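Local coordinates for conjugal transfer protein TRWB (Escherichia coli, PDB 1E9R) that probably couples ATP hydrolysis to DNA transport in bacterial conjugation, as a hexameric ring resembling ring helicases and F1-ATPase, at residues R390-P394 and A395-N399. Residues are numbered along the deposited sequence; the frame is centred on the assembly and turned at random.
Sequences RVVMP and AEIAN
E396 reaches back from the first turn of a short helix to M393, the residue just before the helix. Its carboxylate oxygen OE2 accepts a nearly straight bond from the backbone N of M393, 2.9 Å long with an N-H...O angle of 171°. The donor comes from above the carboxylate plane. CG of E396 lies anti to its own carbonyl carbon (chi1 -68°), and the extended chain beyond it turns the acid toward the loop. The M393 side chain crosses that of E396 at about a right angle, with CB 3.7 Å from CG of E396. M393 is the N-cap, so the E396 bond to its N is the N3 half of a capping box; the methionine side chain has no polar group to give the other half. The O of M393 accepts from two amides: N of E396 sits above the carbonyl plane, and N of I397 lies in that plane at 3.2 Å. A water donates to OE1 of E396 at 2.7 Å and to the O of V391, a second tie between acid and loop. On another side, the side chains of V392 and I397 also cross at about a right angle, with CG1 of V392 3.5 Å from CG1 of I397. The acid has a stronger partner elsewhere: OE2 forms a salt bridge with R19 of a neighbouring subunit, which probably favours its charged form. The turn leads from strand 384-390 into helix 394-398 at a subunit interface. P394 and I397 rest on helix 350-360, while A395 packs on E362 of the neighbouring subunit.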
loop_
_atom_site.group_PDB
_atom_site.type_symbol
_atom_site.label_atom_id
_atom_site.label_comp_id
_atom_site.label_asym_id
_atom_site.label_seq_id
_atom_site.Cartn_x
_atom_site.Cartn_y
_atom_site.Cartn_z
ATOM N N ARG B 390 27.102 10.484 -11.124
ATOM C CA ARG B 390 26.141 11.567 -11.289
ATOM C C ARG B 390 26.884 12.802 -11.742
ATOM O O ARG B 390 27.898 13.175 -11.157
ATOM C CB ARG B 390 25.432 11.904 -9.967
ATOM C CG ARG B 390 24.450 10.868 -9.459
ATOM C CD ARG B 390 23.280 10.663 -10.416
ATOM N NE ARG B 390 22.472 9.517 -10.011
ATOM C CZ ARG B 390 21.690 9.490 -8.932
ATOM N NH1 ARG B 390 21.584 10.552 -8.132
ATOM N NH2 ARG B 390 21.032 8.380 -8.631
ATOM N N VAL B 391 26.389 13.440 -12.786
ATOM C CA VAL B 391 27.014 14.658 -13.255
ATOM C C VAL B 391 26.899 15.669 -12.105
ATOM O O VAL B 391 27.836 16.418 -11.812
ATOM C CB VAL B 391 26.293 15.163 -14.521
ATOM C CG1 VAL B 391 26.789 16.548 -14.916
ATOM C CG2 VAL B 391 26.527 14.170 -15.658
ATOM N N VAL B 392 25.746 15.658 -11.440
ATOM C CA VAL B 392 25.480 16.545 -10.308
ATOM C C VAL B 392 25.043 15.691 -9.127
ATOM O O VAL B 392 24.054 14.968 -9.227
ATOM C CB VAL B 392 24.334 17.533 -10.614
ATOM C CG1 VAL B 392 24.134 18.468 -9.431
ATOM C CG2 VAL B 392 24.635 18.312 -11.885
ATOM N N MET B 393 25.781 15.770 -8.023
ATOM C CA MET B 393 25.474 15.003 -6.817
ATOM C C MET B 393 24.295 15.590 -6.062
ATOM O O MET B 393 24.055 16.792 -6.109
ATOM C CB MET B 393 26.672 14.992 -5.870
ATOM C CG MET B 393 27.598 13.810 -6.001
ATOM S SD MET B 393 29.018 14.010 -4.905
ATOM C CE MET B 393 28.400 13.363 -3.337
ATOM N N PRO B 394 23.530 14.745 -5.356
ATOM C CA PRO B 394 22.391 15.277 -4.609
ATOM C C PRO B 394 22.875 16.367 -3.649
ATOM O O PRO B 394 22.208 17.386 -3.469
ATOM C CB PRO B 394 21.867 14.048 -3.880
ATOM C CG PRO B 394 22.129 12.954 -4.879
ATOM C CD PRO B 394 23.533 13.272 -5.332
ATOM N N ALA B 395 24.050 16.145 -3.054
ATOM C CA ALA B 395 24.667 17.092 -2.117
ATOM C C ALA B 395 25.059 18.411 -2.779
ATOM O O ALA B 395 25.108 19.450 -2.120
ATOM C CB ALA B 395 25.894 16.470 -1.471
ATOM N N GLU B 396 25.354 18.367 -4.075
ATOM C CA GLU B 396 25.710 19.576 -4.805
ATOM C C GLU B 396 24.450 20.421 -4.986
ATOM O O GLU B 396 24.502 21.656 -5.004
ATOM C CB GLU B 396 26.279 19.237 -6.185
ATOM C CG GLU B 396 27.626 18.546 -6.192
ATOM C CD GLU B 396 28.170 18.429 -7.607
ATOM O OE1 GLU B 396 28.506 19.471 -8.219
ATOM O OE2 GLU B 396 28.244 17.295 -8.119
ATOM N N ILE B 397 23.319 19.741 -5.138
ATOM C CA ILE B 397 22.033 20.409 -5.317
ATOM C C ILE B 397 21.565 21.025 -3.991
ATOM O O ILE B 397 20.948 22.099 -3.969
ATOM C CB ILE B 397 20.971 19.410 -5.857
ATOM C CG1 ILE B 397 21.358 18.979 -7.279
ATOM C CG2 ILE B 397 19.594 20.043 -5.847
ATOM C CD1 ILE B 397 20.407 18.001 -7.922
ATOM N N ALA B 398 21.889 20.343 -2.892
ATOM C CA ALA B 398 21.532 20.794 -1.555
ATOM C C ALA B 398 22.360 22.007 -1.141
ATOM O O ALA B 398 21.958 22.775 -0.266
ATOM C CB ALA B 398 21.735 19.662 -0.564
ATOM N N ASN B 399 23.519 22.176 -1.770
ATOM C CA ASN B 399 24.397 23.298 -1.463
ATOM C C ASN B 399 24.380 24.369 -2.544
ATOM O O ASN B 399 25.125 25.342 -2.469
ATOM C CB ASN B 399 25.816 22.793 -1.255
ATOM C CG ASN B 399 25.951 22.000 0.014
ATOM O OD1 ASN B 399 25.922 22.561 1.107
ATOM N ND2 ASN B 399 26.079 20.685 -0.115
HETATM O O HOH W 1 28.870 19.022 -10.827
#